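Peroxiredoxin (Clostridioides difficile, PDB 6TSB) is a bifunctional spore-coat peroxiredoxin-chitinase, represented here by its family 18 glycosyl hydrolase domain, which cleaves the beta-1,4 links of chitin. Local coordinates at the interface of chains A and B. Residues are numbered along the deposited sequence; one frame, centred on the assembly and turned at random. Chains: chain A/B, Peroxiredoxin.

Contact 1: the interface of chains A and B. Residues chain A 223, 226-228, 237; chain B 292-293, 317.
The polar bonds seen in this small patch of the A–B interface end on backbone carbonyls. The shorter one comes from B:Lys317 on helix 311-323. Its chain is extended beyond CG, so the side-chain amine is carried out across the interface, and NZ donates to the main-chain O of A:Ala223 at 2.7 Å. The amine arrives in the carbonyl plane, on a lone pair, with a C=O...N angle of 142°. On its way in, NZ also passes the methyl of A:Ala223, with CB 3.4 Å away, while A:Val237, first residue of helix 237-246, turns its CG2 branch towards the amine from a looser distance. The second bond is backbone to backbone: A:Phe226 N gives its hydrogen to B:Ala293 O at 3.3 Å. It is nearly straight at the hydrogen, 174°, but long, and the donor lies above the carbonyl plane, not on a lone pair.

Apolar contact is thin and sits beside that backbone bond. A:Ser228 offers its CB to the methyl of B:Ala293, CB to CB at 3.7 Å, and to B:Thr292, whose CB is 3.8 Å from the same A:Ser228 CB. B:Thr292 places CG2 anti to its own backbone N (OG1 chi1 -39°), which brings the methyl branch towards the A:Asp227-A:Ser228 backbone. The benzyl group of A:Phe226 takes part mainly through its base, CB lying 3.9 Å from B:Thr292 O.

The site probably acts as a peripheral brace, helping to hold helix 311-323 and the 292-293 loop of chain B, between strands 286-290 and 295-300, against chain A, with little surface buried.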
loop_
_atom_site.group_PDB
_atom_site.type_symbol
_atom_site.label_atom_id
_atom_site.label_comp_id
_atom_site.label_asym_id
_atom_site.label_seq_id
_atom_site.Cartn_x
_atom_site.Cartn_y
_atom_site.Cartn_z
ATOM N N ALA A 223 13.636 -6.277 -11.554
ATOM C CA ALA A 223 14.629 -5.495 -10.765
ATOM C C ALA A 223 14.542 -5.794 -9.244
ATOM O O ALA A 223 14.797 -4.877 -8.407
ATOM C CB ALA A 223 14.442 -4.028 -11.047
ATOM N N PHE A 226 16.477 -8.172 -3.676
ATOM C CA PHE A 226 16.892 -9.493 -3.113
ATOM C C PHE A 226 16.105 -10.623 -3.778
ATOM O O PHE A 226 15.212 -10.319 -4.566
ATOM C CB PHE A 226 16.727 -9.487 -1.597
ATOM C CG PHE A 226 17.587 -8.463 -0.907
ATOM C CD1 PHE A 226 18.960 -8.644 -0.804
ATOM C CD2 PHE A 226 17.030 -7.348 -0.317
ATOM C CE1 PHE A 226 19.752 -7.719 -0.135
ATOM C CE2 PHE A 226 17.824 -6.410 0.326
ATOM C CZ PHE A 226 19.184 -6.595 0.417
ATOM N N ASP A 227 16.464 -11.885 -3.521
ATOM C CA ASP A 227 15.742 -13.063 -4.081
ATOM C C ASP A 227 14.381 -13.217 -3.370
ATOM O O ASP A 227 14.237 -12.709 -2.212
ATOM C CB ASP A 227 16.568 -14.351 -3.953
ATOM C CG ASP A 227 17.787 -14.460 -4.865
ATOM O OD1 ASP A 227 17.797 -13.797 -5.931
ATOM O OD2 ASP A 227 18.718 -15.231 -4.508
ATOM N N SER A 228 13.443 -13.908 -4.039
ATOM C CA SER A 228 12.079 -14.288 -3.573
ATOM C C SER A 228 11.516 -15.397 -4.481
ATOM O O SER A 228 12.249 -15.868 -5.394
ATOM C CB SER A 228 11.156 -13.091 -3.566
ATOM O OG SER A 228 10.469 -12.981 -4.813
ATOM N N VAL A 237 19.416 -7.597 -7.763
ATOM C CA VAL A 237 20.330 -6.413 -7.755
ATOM C C VAL A 237 21.515 -6.736 -6.846
ATOM O O VAL A 237 22.650 -6.553 -7.295
ATOM C CB VAL A 237 19.636 -5.111 -7.316
ATOM C CG1 VAL A 237 20.625 -3.978 -7.143
ATOM C CG2 VAL A 237 18.501 -4.721 -8.265
ATOM N N THR B 292 10.094 -9.836 0.667
ATOM C CA THR B 292 11.374 -10.579 0.440
ATOM C C THR B 292 12.169 -9.805 -0.637
ATOM O O THR B 292 13.127 -9.087 -0.263
ATOM C CB THR B 292 11.120 -12.057 0.075
ATOM O OG1 THR B 292 10.037 -12.631 0.815
ATOM C CG2 THR B 292 12.337 -12.932 0.285
ATOM N N ALA B 293 11.667 -9.828 -1.882
ATOM C CA ALA B 293 12.209 -9.176 -3.104
ATOM C C ALA B 293 12.406 -7.669 -2.908
ATOM O O ALA B 293 13.378 -7.147 -3.481
ATOM C CB ALA B 293 11.304 -9.447 -4.277
ATOM N N LYS B 317 16.176 0.805 -2.395
ATOM C CA LYS B 317 17.366 0.810 -3.299
ATOM C C LYS B 317 18.339 1.921 -2.887
ATOM O O LYS B 317 19.532 1.603 -2.800
ATOM C CB LYS B 317 16.936 0.887 -4.766
ATOM C CG LYS B 317 16.693 -0.496 -5.348
ATOM C CD LYS B 317 15.800 -0.568 -6.576
ATOM C CE LYS B 317 15.363 -1.999 -6.802
ATOM N NZ LYS B 317 14.878 -2.221 -8.173
#

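Contact 2: the interface of chains A and B. Residues chain A 34, 36, 241, 245, 251-256; chain B 321, 325-329.
B:Leu326 hides the most surface here. Its CG stands anti to the carbonyl carbon (chi1 -55°), sending the isobutyl group towards helix 237-246 of chain A. There CD2 meets A:Val241 CG1 tip to tip at 3.8 Å, and the B:Leu326 side chain crosses that of A:Leu256 obliquely, CD1 to CD1 at 4.1 Å. The A:Glu245 carboxylate passes the leucine tip at about a right angle.

One step back, B:Cys325 presents its carbonyl O to the hydroxyl of A:Ser251, OG donating at 2.8 Å from well above the carbonyl plane. A:Ser251 OG occupies the crowded position between its backbone N and carbonyl carbon, and it is also paired at 3.2 Å with A:Glu252 OE2, on that oxygen's anti lone pair. The hydroxyl has one hydrogen for two acceptors, so the two bonds probably share or alternate it. B:Cys325 SG forms no disulfide in this model, although Cys325 is joined to Cys31 in another structure of the protein.

Just ahead of strand 328-332, B:Gly327 N donates to A:Ile254 O at 2.7 Å, bent to 147° at the hydrogen. The parallel pairing proper joins A:Leu255 with B:Gly328 and A:Leu256 with B:Val329; A:Leu256 N reaches B:Gly328 O at 3.0 Å, in the carbonyl plane on a lone pair. A:Leu255 lays CD2 against B:Gly328 CA at 3.7 Å, a close approach that the absence of side chains on the glycines probably allows, while A:Pro36 packs close by.

In the fold, strand 328-332 of chain B runs parallel to strand 254-259 of chain A, and A:Pro36 leads into strand 37-43. Chain B thus appears to supply the closing strand of chain A's family 18 barrel, as in a domain swap.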
loop_
_atom_site.group_PDB
_atom_site.type_symbol
_atom_site.label_atom_id
_atom_site.label_comp_id
_atom_site.label_asym_id
_atom_site.label_seq_id
_atom_site.Cartn_x
_atom_site.Cartn_y
_atom_site.Cartn_z
ATOM N N ILE A 34 33.360 9.744 -0.047
ATOM C CA ILE A 34 32.302 9.120 -0.912
ATOM C C ILE A 34 31.089 10.039 -0.810
ATOM O O ILE A 34 30.424 10.026 0.237
ATOM C CB ILE A 34 31.929 7.646 -0.597
ATOM C CG1 ILE A 34 33.086 6.677 -0.875
ATOM C CG2 ILE A 34 30.678 7.221 -1.371
ATOM C CD1 ILE A 34 32.973 5.333 -0.167
ATOM N N PRO A 36 27.836 10.424 -2.740
ATOM C CA PRO A 36 27.169 9.628 -3.770
ATOM C C PRO A 36 26.227 10.474 -4.636
ATOM O O PRO A 36 25.603 11.367 -4.111
ATOM C CB PRO A 36 26.377 8.571 -2.993
ATOM C CG PRO A 36 26.090 9.238 -1.672
ATOM C CD PRO A 36 27.267 10.162 -1.410
ATOM N N VAL A 241 25.620 -6.513 -7.474
ATOM C CA VAL A 241 26.567 -5.623 -6.747
ATOM C C VAL A 241 27.679 -6.459 -6.090
ATOM O O VAL A 241 28.844 -6.046 -6.145
ATOM C CB VAL A 241 25.837 -4.780 -5.709
ATOM C CG1 VAL A 241 26.803 -3.827 -5.034
ATOM C CG2 VAL A 241 24.671 -4.046 -6.341
ATOM N N GLU A 245 31.696 -6.595 -6.955
ATOM C CA GLU A 245 32.612 -6.170 -5.849
ATOM C C GLU A 245 33.731 -7.209 -5.656
ATOM O O GLU A 245 34.888 -6.794 -5.471
ATOM C CB GLU A 245 31.833 -5.959 -4.551
ATOM C CG GLU A 245 31.144 -4.597 -4.486
ATOM C CD GLU A 245 30.221 -4.414 -3.296
ATOM O OE1 GLU A 245 29.660 -5.429 -2.819
ATOM O OE2 GLU A 245 30.084 -3.275 -2.849
ATOM N N SER A 251 33.398 -0.399 -4.505
ATOM C CA SER A 251 31.959 -0.187 -4.263
ATOM C C SER A 251 31.571 1.228 -4.758
ATOM O O SER A 251 30.537 1.322 -5.420
ATOM C CB SER A 251 31.611 -0.467 -2.815
ATOM O OG SER A 251 32.264 0.463 -1.948
ATOM N N GLU A 252 32.398 2.237 -4.456
ATOM C CA GLU A 252 32.257 3.698 -4.707
ATOM C C GLU A 252 32.127 4.035 -6.199
ATOM O O GLU A 252 31.953 5.232 -6.483
ATOM C CB GLU A 252 33.520 4.512 -4.375
ATOM C CG GLU A 252 34.294 4.106 -3.150
ATOM C CD GLU A 252 35.327 3.004 -3.343
ATOM O OE1 GLU A 252 36.488 3.326 -3.720
ATOM O OE2 GLU A 252 34.966 1.817 -3.092
ATOM N N LYS A 253 32.451 3.095 -7.091
ATOM C CA LYS A 253 32.456 3.310 -8.561
ATOM C C LYS A 253 31.206 2.641 -9.128
ATOM O O LYS A 253 30.920 2.871 -10.301
ATOM C CB LYS A 253 33.749 2.780 -9.210
ATOM C CG LYS A 253 35.017 3.608 -8.944
ATOM C CD LYS A 253 36.206 3.248 -9.843
ATOM C CE LYS A 253 37.408 4.152 -9.665
ATOM N NZ LYS A 253 38.544 3.749 -10.537
ATOM N N ILE A 254 30.461 1.883 -8.313
ATOM C CA ILE A 254 29.198 1.268 -8.782
ATOM C C ILE A 254 28.042 2.264 -8.667
ATOM O O ILE A 254 27.793 2.735 -7.543
ATOM C CB ILE A 254 28.860 -0.005 -8.025
ATOM C CG1 ILE A 254 30.047 -0.970 -8.071
ATOM C CG2 ILE A 254 27.556 -0.563 -8.610
ATOM C CD1 ILE A 254 29.693 -2.402 -7.767
ATOM N N LEU A 255 27.330 2.495 -9.775
ATOM C CA LEU A 255 26.076 3.296 -9.790
ATOM C C LEU A 255 24.925 2.340 -9.954
ATOM O O LEU A 255 24.955 1.564 -10.941
ATOM C CB LEU A 255 26.084 4.273 -10.957
ATOM C CG LEU A 255 27.115 5.386 -10.871
ATOM C CD1 LEU A 255 26.769 6.490 -11.864
ATOM C CD2 LEU A 255 27.216 5.924 -9.455
ATOM N N LEU A 256 23.969 2.375 -9.024
ATOM C CA LEU A 256 22.842 1.415 -9.037
ATOM C C LEU A 256 21.766 1.981 -9.964
ATOM O O LEU A 256 21.364 3.138 -9.777
ATOM C CB LEU A 256 22.315 1.190 -7.612
ATOM C CG LEU A 256 21.464 -0.069 -7.429
ATOM C CD1 LEU A 256 21.540 -0.573 -5.995
ATOM C CD2 LEU A 256 20.020 0.145 -7.846
ATOM N N VAL B 321 22.285 1.753 -1.372
ATOM C CA VAL B 321 23.419 2.532 -1.934
ATOM C C VAL B 321 24.221 3.085 -0.754
ATOM O O VAL B 321 25.483 3.086 -0.778
ATOM C CB VAL B 321 22.926 3.637 -2.903
ATOM C CG1 VAL B 321 23.940 4.758 -3.091
ATOM C CG2 VAL B 321 22.544 3.066 -4.260
ATOM N N CYS B 325 28.017 1.631 0.660
ATOM C CA CYS B 325 29.088 2.544 0.165
ATOM C C CYS B 325 29.228 2.473 -1.369
ATOM O O CYS B 325 30.375 2.487 -1.869
ATOM C CB CYS B 325 30.379 2.227 0.909
ATOM S SG CYS B 325 30.198 2.530 2.695
ATOM N N LEU B 326 28.106 2.449 -2.108
ATOM C CA LEU B 326 28.120 2.540 -3.597
ATOM C C LEU B 326 28.335 3.997 -4.049
ATOM O O LEU B 326 28.309 4.929 -3.225
ATOM C CB LEU B 326 26.828 1.978 -4.200
ATOM C CG LEU B 326 26.419 0.547 -3.831
ATOM C CD1 LEU B 326 25.449 -0.002 -4.875
ATOM C CD2 LEU B 326 27.599 -0.400 -3.689
ATOM N N GLY B 327 28.567 4.192 -5.346
ATOM C CA GLY B 327 28.922 5.511 -5.908
ATOM C C GLY B 327 27.709 6.419 -6.121
ATOM O O GLY B 327 27.869 7.622 -6.141
ATOM N N GLY B 328 26.514 5.864 -6.219
ATOM C CA GLY B 328 25.314 6.679 -6.405
ATOM C C GLY B 328 24.301 5.844 -7.105
ATOM O O GLY B 328 24.452 4.598 -7.125
ATOM N N VAL B 329 23.335 6.500 -7.721
ATOM C CA VAL B 329 22.181 5.841 -8.370
ATOM C C VAL B 329 21.923 6.588 -9.683
ATOM O O VAL B 329 22.416 7.711 -9.848
ATOM C CB VAL B 329 20.996 5.903 -7.390
ATOM C CG1 VAL B 329 20.529 7.324 -7.162
ATOM C CG2 VAL B 329 19.834 5.033 -7.819
#

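Contact 1 and contact 2 lie about 17 Å apart, measured between the centres of their C-alpha atoms, and belong to one two-fold interface. Two helices link them: helix 237-246 of chain A contributes to both, and helix 311-323 of chain B gives B:Lys317 to contact 1 and B:Val321 to contact 2. That helix leads through the short 324-327 loop into strand 328-332, so contact 2 appears to insert an exchanged strand, and contact 1 may steady the segment that delivers it. Each contact recurs with the chains exchanged, as expected for reciprocal swapping, but the structure alone does not show whether the full-length protein uses this dimer.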